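PDB 6E7E: inclusion membrane protein A from Chlamydia trachomatis, which probably mediates the homotypic fusion of chlamydial inclusions as a SNARE-like protein of the inclusion membrane, represented by its soluble domain. Local coordinates for residues Ala127-Glu130 and Leu131-Ile134; Ser47-Ser50 and Gln51-Ser55; Thr2-Leu5 and His6-Gln9. The protein carries 2 engineered substitutions. All coordinates share one frame; numbering follows the deposited sequence.

Contact 1 of 3, residues Ala127-Glu130 and Leu131-Ile134; sequences AIEE and LKTI. Engineered in segment 127-130: A127 (natural residue Val).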
ATOM      1  N   ALA A 127      -7.194  22.681  -5.141  1.00 13.39           N
ATOM      2  CA  ALA A 127      -6.389  21.754  -4.319  1.00 13.14           C
ATOM      3  C   ALA A 127      -7.293  20.676  -3.731  1.00 10.69           C
ATOM      4  O   ALA A 127      -6.881  19.507  -3.678  1.00 10.49           O
ATOM      5  CB  ALA A 127      -5.639  22.496  -3.238  1.00 13.67           C
ATOM      6  N   ILE A 128      -8.460  21.069  -3.261  1.00 11.10           N
ATOM      7  CA  ILE A 128      -9.396  20.100  -2.658  1.00 10.35           C
ATOM      8  C   ILE A 128      -9.807  19.076  -3.724  1.00 10.48           C
ATOM      9  O   ILE A 128      -9.866  17.875  -3.440  1.00 10.53           O
ATOM     10  CB  ILE A 128     -10.586  20.815  -2.019  1.00 11.25           C
ATOM     11  CG1 ILE A 128     -10.143  21.599  -0.789  1.00 11.70           C
ATOM     12  CG2 ILE A 128     -11.710  19.835  -1.698  1.00 12.79           C
ATOM     13  CD1 ILE A 128     -11.154  22.615  -0.323  1.00 13.40           C
ATOM     14  N   GLU A 129     -10.094  19.532  -4.934  1.00 11.81           N
ATOM     15  CA  GLU A 129     -10.508  18.625  -6.023  1.00 12.43           C
ATOM     16  C   GLU A 129      -9.366  17.662  -6.355  1.00 11.18           C
ATOM     17  O   GLU A 129      -9.630  16.474  -6.575  1.00 11.51           O
ATOM     18  CB  GLU A 129     -10.908  19.460  -7.232  1.00 14.00           C
ATOM     19  CG  GLU A 129     -11.174  18.629  -8.456  1.00 16.75           C
ATOM     20  CD  GLU A 129     -12.257  17.607  -8.249  1.00 18.56           C
ATOM     21  OE1 GLU A 129     -13.053  17.750  -7.283  1.00 21.29           O
ATOM     22  OE2 GLU A 129     -12.293  16.674  -9.052  1.00 22.06           O
ATOM     23  N   GLU A 130      -8.133  18.151  -6.379  1.00 11.09           N
ATOM     24  CA  GLU A 130      -6.990  17.273  -6.650  1.00 11.08           C
ATOM     25  C   GLU A 130      -6.879  16.227  -5.544  1.00  9.87           C
ATOM     26  O   GLU A 130      -6.621  15.039  -5.839  1.00 10.65           O
ATOM     27  CB  GLU A 130      -5.722  18.094  -6.764  1.00 13.39           C
ATOM     28  CG  GLU A 130      -4.539  17.247  -7.131  1.00 16.28           C
ATOM     29  CD  GLU A 130      -3.265  18.013  -7.412  1.00 21.58           C
ATOM     30  OE1 GLU A 130      -3.212  19.203  -7.070  1.00 26.16           O
ATOM     31  OE2 GLU A 130      -2.334  17.420  -7.991  1.00 31.26           O
ATOM     32  N   LEU A 131      -7.049  16.624  -4.307  1.00  9.27           N
ATOM     33  CA  LEU A 131      -6.955  15.699  -3.175  1.00  8.71           C
ATOM     34  C   LEU A 131      -8.031  14.626  -3.283  1.00  8.31           C
ATOM     35  O   LEU A 131      -7.743  13.446  -3.035  1.00  8.93           O
ATOM     36  CB  LEU A 131      -7.043  16.450  -1.854  1.00  8.71           C
ATOM     37  CG  LEU A 131      -5.779  17.207  -1.489  1.00 10.03           C
ATOM     38  CD1 LEU A 131      -6.077  18.148  -0.326  1.00 11.97           C
ATOM     39  CD2 LEU A 131      -4.659  16.254  -1.128  1.00 11.90           C
ATOM     40  N   LYS A 132      -9.252  14.998  -3.623  1.00  8.52           N
ATOM     41  CA  LYS A 132     -10.316  13.999  -3.749  1.00  8.87           C
ATOM     42  C   LYS A 132      -9.981  13.011  -4.864  1.00  8.86           C
ATOM     43  O   LYS A 132     -10.253  11.796  -4.730  1.00  9.45           O
ATOM     44  CB  LYS A 132     -11.650  14.648  -4.054  1.00  9.50           C
ATOM     45  CG  LYS A 132     -12.261  15.418  -2.904  1.00 10.41           C
ATOM     46  CD  LYS A 132     -13.497  16.137  -3.331  1.00 11.76           C
ATOM     47  CE  LYS A 132     -14.107  16.975  -2.232  1.00 14.47           C
ATOM     48  NZ  LYS A 132     -15.133  17.897  -2.780  1.00 17.10           N
ATOM     49  N   THR A 133      -9.388  13.499  -5.945  1.00  9.57           N
ATOM     50  CA  THR A 133      -9.046  12.627  -7.090  1.00  9.73           C
ATOM     51  C   THR A 133      -7.948  11.646  -6.673  1.00  9.20           C
ATOM     52  O   THR A 133      -8.038  10.438  -7.015  1.00  9.94           O
ATOM     53  CB  THR A 133      -8.666  13.518  -8.276  1.00 11.50           C
ATOM     54  OG1 THR A 133      -9.745  14.404  -8.583  1.00 13.16           O
ATOM     55  CG2 THR A 133      -8.310  12.713  -9.501  1.00 14.19           C
ATOM     56  N   ILE A 134      -6.922  12.115  -6.005  1.00  8.82           N
ATOM     57  CA  ILE A 134      -5.847  11.220  -5.528  1.00  8.79           C
ATOM     58  C   ILE A 134      -6.397  10.239  -4.499  1.00  8.61           C
ATOM     59  O   ILE A 134      -6.044   9.056  -4.538  1.00  9.30           O
ATOM     60  CB  ILE A 134      -4.666  12.025  -4.971  1.00  9.17           C
ATOM     61  CG1 ILE A 134      -4.028  12.845  -6.087  1.00 10.53           C
ATOM     62  CG2 ILE A 134      -3.672  11.091  -4.301  1.00 10.29           C
ATOM     63  CD1 ILE A 134      -3.115  13.909  -5.568  1.00 13.11           C
TER
HETATM   64  O   HOH W   1     -13.835  19.180  -4.992  1.00 22.77           O
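T133 holds OG1 beside its own backbone N (chi1 -57°), and this turns the hydroxyl back along the helix onto the carbonyl of E129. T133 OG1 donates to E129 O at 2.9 Å. T133 N donates to the same oxygen at 3.1 Å. The two donors come from opposite faces of the carbonyl plane, the hydroxyl tilted further from it, by 32°. One backbone oxygen is thus gripped twice by one residue. E129 itself bends at chi2 (58°), which swings its carboxylate round toward the next turn. A water bridges the charged ends there: it donates to E129 OE1 at 2.8 Å and accepts from K132 NZ at 2.9 Å. No direct ion pair forms between the two residues. The strongest partner of K132 NZ is D45, in a salt bridge to helix 44-57.

These are i to i+3 and i to i+4 contacts within helix 125-165, a long helix of this all-helical domain. The K132 chain runs extended beside I128, pointing the same way, and I128 CG2 touches K132 CE at 3.8 Å. E130 and I134 also lie side by side, with E130 CG 4.0 Å from I134 CD1. Toward the interior, L131 packs on L46 of helix 44-57 and on L107. I134 rests on L110 and F106. A127 is an engineered residue; its carbonyl accepts from L131 N.

Contact 2 of 3, residues Ser47-Ser50 and Gln51-Ser55; sequences SAVS and QDFYS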
ATOM      1  N   SER A  47     -11.116  19.534   5.353  1.00 12.41           N
ATOM      2  CA  SER A  47     -10.945  18.763   6.590  1.00 12.50           C
ATOM      3  C   SER A  47     -11.461  17.333   6.373  1.00 12.10           C
ATOM      4  O   SER A  47     -10.833  16.359   6.853  1.00 12.12           O
ATOM      5  CB  SER A  47     -11.624  19.471   7.733  1.00 14.08           C
ATOM      6  OG  SER A  47     -11.498  18.751   8.938  1.00 14.67           O
ATOM      7  N   ALA A  48     -12.597  17.173   5.705  1.00 12.89           N
ATOM      8  CA  ALA A  48     -13.206  15.841   5.484  1.00 13.52           C
ATOM      9  C   ALA A  48     -12.310  15.011   4.558  1.00 11.85           C
ATOM     10  O   ALA A  48     -12.073  13.822   4.841  1.00 12.45           O
ATOM     11  CB  ALA A  48     -14.596  16.000   4.935  1.00 16.10           C
ATOM     12  N   VAL A  49     -11.826  15.585   3.456  1.00 11.65           N
ATOM     13  CA  VAL A  49     -10.982  14.789   2.538  1.00 10.71           C
ATOM     14  C   VAL A  49      -9.687  14.400   3.259  1.00  9.74           C
ATOM     15  O   VAL A  49      -9.172  13.301   3.049  1.00 10.63           O
ATOM     16  CB  VAL A  49     -10.706  15.505   1.194  1.00 12.15           C
ATOM     17  CG1 VAL A  49      -9.822  16.733   1.235  1.00 15.40           C
ATOM     18  CG2 VAL A  49     -10.049  14.523   0.231  1.00 13.39           C
ATOM     19  N   SER A  50      -9.164  15.286   4.094  1.00  9.45           N
ATOM     20  CA  SER A  50      -7.942  14.992   4.851  1.00  9.48           C
ATOM     21  C   SER A  50      -8.194  13.829   5.816  1.00  9.45           C
ATOM     22  O   SER A  50      -7.341  12.935   5.935  1.00 10.15           O
ATOM     23  CB  SER A  50      -7.480  16.243   5.551  1.00 10.08           C
ATOM     24  OG  SER A  50      -7.103  17.265   4.636  1.00 11.25           O
ATOM     25  N   GLN A  51      -9.321  13.836   6.507  1.00 10.57           N
ATOM     26  CA  GLN A  51      -9.675  12.692   7.379  1.00 11.23           C
ATOM     27  C   GLN A  51      -9.818  11.411   6.544  1.00 11.16           C
ATOM     28  O   GLN A  51      -9.416  10.344   7.018  1.00 12.47           O
ATOM     29  CB  GLN A  51     -10.939  13.009   8.161  1.00 12.98           C
ATOM     30  CG  GLN A  51     -11.481  11.829   8.970  1.00 15.54           C
ATOM     31  CD  GLN A  51     -10.562  11.275  10.035  1.00 18.28           C
ATOM     32  OE1 GLN A  51      -9.842  12.019  10.698  1.00 23.12           O
ATOM     33  NE2 GLN A  51     -10.592   9.961  10.221  1.00 23.90           N
ATOM     34  N   ASP A  52     -10.299  11.524   5.312  1.00 11.42           N
ATOM     35  CA  ASP A  52     -10.390  10.347   4.418  1.00 12.11           C
ATOM     36  C   ASP A  52      -9.006   9.783   4.110  1.00 10.79           C
ATOM     37  O   ASP A  52      -8.848   8.545   4.052  1.00 12.01           O
ATOM     38  CB  ASP A  52     -11.073  10.697   3.094  1.00 14.04           C
ATOM     39  CG  ASP A  52     -12.533  11.037   3.154  1.00 15.99           C
ATOM     40  OD1 ASP A  52     -13.177  10.670   4.150  1.00 18.83           O
ATOM     41  OD2 ASP A  52     -12.992  11.649   2.179  1.00 17.36           O
ATOM     42  N   PHE A  53      -8.006  10.619   3.883  1.00 10.18           N
ATOM     43  CA  PHE A  53      -6.644  10.083   3.692  1.00 10.29           C
ATOM     44  C   PHE A  53      -6.185   9.374   4.958  1.00 10.46           C
ATOM     45  O   PHE A  53      -5.574   8.305   4.888  1.00 12.02           O
ATOM     46  CB  PHE A  53      -5.662  11.180   3.337  1.00  9.62           C
ATOM     47  CG  PHE A  53      -5.668  11.533   1.882  1.00  9.29           C
ATOM     48  CD1 PHE A  53      -5.040  10.710   0.991  1.00 10.60           C
ATOM     49  CD2 PHE A  53      -6.312  12.647   1.400  1.00 10.52           C
ATOM     50  CE1 PHE A  53      -5.029  10.992  -0.356  1.00 12.00           C
ATOM     51  CE2 PHE A  53      -6.289  12.925   0.052  1.00 11.22           C
ATOM     52  CZ  PHE A  53      -5.630  12.112  -0.827  1.00 10.41           C
ATOM     53  N   TYR A  54      -6.459   9.954   6.114  1.00 10.24           N
ATOM     54  CA  TYR A  54      -6.048   9.332   7.384  1.00 11.48           C
ATOM     55  C   TYR A  54      -6.651   7.925   7.463  1.00 11.46           C
ATOM     56  O   TYR A  54      -5.971   6.942   7.758  1.00 13.27           O
ATOM     57  CB  TYR A  54      -6.437  10.174   8.593  1.00 12.46           C
ATOM     58  CG  TYR A  54      -5.848   9.564   9.849  1.00 13.75           C
ATOM     59  CD1 TYR A  54      -4.486   9.696  10.115  1.00 14.83           C
ATOM     60  CD2 TYR A  54      -6.586   8.772  10.693  1.00 18.21           C
ATOM     61  CE1 TYR A  54      -3.883   9.086  11.200  1.00 15.90           C
ATOM     62  CE2 TYR A  54      -6.010   8.172  11.796  1.00 19.01           C
ATOM     63  CZ  TYR A  54      -4.658   8.321  12.045  1.00 18.06           C
ATOM     64  OH  TYR A  54      -4.097   7.705  13.122  1.00 22.93           O
ATOM     65  N   SER A  55      -7.939   7.836   7.195  1.00 11.51           N
ATOM     66  CA  SER A  55      -8.711   6.587   7.338  1.00 14.26           C
ATOM     67  C   SER A  55      -8.281   5.558   6.290  1.00 13.37           C
ATOM     68  O   SER A  55      -8.103   4.370   6.631  1.00 15.81           O
ATOM     69  CB  SER A  55     -10.186   6.898   7.245  1.00 17.07           C
ATOM     70  OG  SER A  55     -10.615   7.646   8.370  1.00 29.28           O
TER
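V49 and F53 meet one turn apart on the buried side of helix 44-57. Their side chains lie alongside each other and point the same way. With chi1 at 69°, V49 CG2 is anti to its backbone N, and this methyl reaches F53 CE2 at 4.1 Å. The F53 ring lies close against the preceding turn: F53 CD2 is 3.4 Å from V49 O, and S50 CA sits at the ring edge, near its plane. Beyond the helix, F53 stacks with F32 of helix 4-38. V49 packs on K132 and R135. S50 is buried too, and its hydroxyl is satisfied by the carbonyl of L46. The Y54 ring leads away from S50, and its side chain touches L33 of helix 4-38.

The other side is looser. A48 is exposed, and its methyl makes no close contact with the next turn. Of the Q51 side chain, CB stays near the preceding turn, 3.6 Å from S47 O; the chain then bends at chi2 and leads away. The backbone is regular throughout, with Q51 N bonded to S47 O at 3.0 Å and F53 N to V49 O at 3.0 Å.

D52 reaches helix 125-165. Its CG is 3.3 Å from A48 O, and its OD1 is an acceptor beside that acceptor. The two do not bond to each other. D52 OD2 forms a salt bridge with R135. This bridge ties the helix to helix 125-165, and the arginine's charge probably offsets the crowding of two acceptors.

Contact 3 of 3, residues Thr2-Leu5 and His6-Gln9; sequences TANL and HLYQ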
ATOM      1  N   THR A   2       9.255 -18.853 -15.483  1.00 21.20           N
ATOM      2  CA  THR A   2      10.375 -18.182 -14.802  1.00 18.71           C
ATOM      3  C   THR A   2      10.818 -19.043 -13.615  1.00 16.83           C
ATOM      4  O   THR A   2       9.955 -19.519 -12.845  1.00 20.71           O
ATOM      5  CB  THR A   2       9.978 -16.769 -14.386  1.00 17.99           C
ATOM      6  OG1 THR A   2       9.516 -16.025 -15.518  1.00 23.22           O
ATOM      7  CG2 THR A   2      11.159 -16.090 -13.751  1.00 17.29           C
ATOM      8  N   ALA A   3      12.121 -19.240 -13.453  1.00 15.35           N
ATOM      9  CA  ALA A   3      12.706 -19.972 -12.309  1.00 15.97           C
ATOM     10  C   ALA A   3      12.261 -19.306 -11.007  1.00 14.78           C
ATOM     11  O   ALA A   3      12.232 -18.048 -10.888  1.00 14.82           O
ATOM     12  CB  ALA A   3      14.209 -20.018 -12.432  1.00 18.78           C
ATOM     13  N   ASN A   4      12.032 -20.118 -10.001  1.00 14.73           N
ATOM     14  CA  ASN A   4      11.559 -19.607  -8.712  1.00 14.48           C
ATOM     15  C   ASN A   4      12.611 -18.722  -8.070  1.00 14.23           C
ATOM     16  O   ASN A   4      12.200 -17.785  -7.407  1.00 14.13           O
ATOM     17  CB  ASN A   4      11.106 -20.718  -7.767  1.00 15.24           C
ATOM     18  CG  ASN A   4       9.777 -21.287  -8.192  1.00 17.62           C
ATOM     19  OD1 ASN A   4       8.846 -20.545  -8.509  1.00 22.31           O
ATOM     20  ND2 ASN A   4       9.676 -22.601  -8.185  1.00 20.08           N
ATOM     21  N   LEU A   5      13.893 -18.954  -8.275  1.00 14.24           N
ATOM     22  CA  LEU A   5      14.902 -18.079  -7.646  1.00 13.86           C
ATOM     23  C   LEU A   5      14.733 -16.658  -8.203  1.00 12.79           C
ATOM     24  O   LEU A   5      14.836 -15.684  -7.457  1.00 13.38           O
ATOM     25  CB  LEU A   5      16.297 -18.609  -7.915  1.00 14.49           C
ATOM     26  CG  LEU A   5      17.415 -17.736  -7.364  1.00 16.42           C
ATOM     27  CD1 LEU A   5      17.267 -17.471  -5.876  1.00 17.63           C
ATOM     28  CD2 LEU A   5      18.756 -18.376  -7.631  1.00 19.77           C
ATOM     29  N   HIS A   6      14.477 -16.523  -9.501  1.00 12.40           N
ATOM     30  CA  HIS A   6      14.288 -15.195 -10.130  1.00 12.21           C
ATOM     31  C   HIS A   6      12.996 -14.557  -9.652  1.00 11.11           C
ATOM     32  O   HIS A   6      12.972 -13.335  -9.414  1.00 12.39           O
ATOM     33  CB  HIS A   6      14.348 -15.261 -11.655  1.00 14.35           C
ATOM     34  CG  HIS A   6      15.732 -15.478 -12.141  1.00 21.86           C
ATOM     35  ND1 HIS A   6      16.519 -14.441 -12.614  1.00 29.66           N
ATOM     36  CD2 HIS A   6      16.487 -16.594 -12.176  1.00 28.83           C
ATOM     37  CE1 HIS A   6      17.709 -14.917 -12.928  1.00 32.31           C
ATOM     38  NE2 HIS A   6      17.712 -16.242 -12.675  1.00 31.16           N
ATOM     39  N   LEU A   7      11.954 -15.328  -9.497  1.00 11.20           N
ATOM     40  CA  LEU A   7      10.704 -14.772  -8.953  1.00 11.06           C
ATOM     41  C   LEU A   7      10.905 -14.361  -7.501  1.00 10.75           C
ATOM     42  O   LEU A   7      10.348 -13.325  -7.097  1.00 10.84           O
ATOM     43  CB  LEU A   7       9.575 -15.791  -9.089  1.00 11.82           C
ATOM     44  CG  LEU A   7       9.169 -16.098 -10.525  1.00 13.32           C
ATOM     45  CD1 LEU A   7       8.054 -17.107 -10.561  1.00 15.09           C
ATOM     46  CD2 LEU A   7       8.731 -14.839 -11.263  1.00 15.25           C
ATOM     47  N   TYR A   8      11.686 -15.113  -6.725  1.00 11.13           N
ATOM     48  CA  TYR A   8      12.034 -14.692  -5.347  1.00 11.39           C
ATOM     49  C   TYR A   8      12.753 -13.342  -5.375  1.00 10.82           C
ATOM     50  O   TYR A   8      12.421 -12.451  -4.583  1.00 11.00           O
ATOM     51  CB  TYR A   8      12.867 -15.778  -4.673  1.00 13.05           C
ATOM     52  CG  TYR A   8      13.551 -15.340  -3.412  1.00 13.30           C
ATOM     53  CD1 TYR A   8      12.855 -15.230  -2.222  1.00 14.01           C
ATOM     54  CD2 TYR A   8      14.874 -14.940  -3.429  1.00 18.03           C
ATOM     55  CE1 TYR A   8      13.472 -14.781  -1.064  1.00 15.80           C
ATOM     56  CE2 TYR A   8      15.497 -14.483  -2.282  1.00 20.80           C
ATOM     57  CZ  TYR A   8      14.797 -14.397  -1.094  1.00 19.54           C
ATOM     58  OH  TYR A   8      15.396 -13.961   0.052  1.00 24.80           O
ATOM     59  N   GLN A   9      13.711 -13.175  -6.268  1.00 10.95           N
ATOM     60  CA  GLN A   9      14.454 -11.895  -6.350  1.00 11.59           C
ATOM     61  C   GLN A   9      13.514 -10.768  -6.786  1.00 10.58           C
ATOM     62  O   GLN A   9      13.638  -9.637  -6.260  1.00 11.36           O
ATOM     63  CB  GLN A   9      15.635 -12.046  -7.281  1.00 12.70           C
ATOM     64  CG  GLN A   9      16.704 -12.928  -6.691  1.00 14.69           C
ATOM     65  CD  GLN A   9      17.729 -13.416  -7.677  1.00 15.87           C
ATOM     66  OE1 GLN A   9      17.652 -13.256  -8.907  1.00 19.65           O
ATOM     67  NE2 GLN A   9      18.734 -14.016  -7.097  1.00 17.71           N
TER
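T2 and L7 touch through methyl groups where the chain enters its first helix. T2 CG2 lies 3.7 Å from L7 CD2, and the two side chains cross at a slant. T2 CB is close to the same methyl. The other L7 branch, CD1, is 3.8 Å from T2 O and also comes near N4 OD1. One leucine therefore meets both the residue two places before the helix and the first residue within it. L7 CG lies beside its own backbone N (chi1 -67°), which directs both methyls back toward the helix start.

A3 is the N-cap residue of helix 4-38. As an alanine it has no side-chain acceptor to cap the helix. Its carbonyl opens the helical bonding, taking L7 N at 3.1 Å. Y8 N to N4 O at 2.8 Å follows, and then Q9 N to L5 O. On the outer side, L5 CD1 approaches Q9 NE2 at 3.9 Å. Q9 OE1 lies over one face of the H6 ring, 4.0 Å from its plane and displaced from the ring centre. A3 CB is 4.1 Å from H6 CD2. These outer contacts are loose, and A3, L5 and H6 are exposed.

Further out, helix 87-107 backs L7 with Q87 and I90. Q87 OE1 also accepts a hydrogen bond from T2 N, which holds the chain start against that helix. N4 touches F85. The Y8 ring stacks with Y74, which L5 touches as well.

Contacts 1 and 2 are neighbours, with centres 11 Å apart, although they lie on helices far apart in the chain. They pack directly: F53 CZ is 3.3 Å from L131 O and 4.1 Å from I134 CG2, while V49 CG2 is 3.9 Å from K132 CG. Together they join helix 44-57 to helix 125-165. Contact 3 is remote. Its centre is 39 Å from the centre of each of the others, on the opposite side of the chain's centre, and its nearest atoms are about 27 Å from contact 1 and about 28 Å from contact 2. Contact 3 starts helix 4-38, and F32 farther along that helix reaches contact 2.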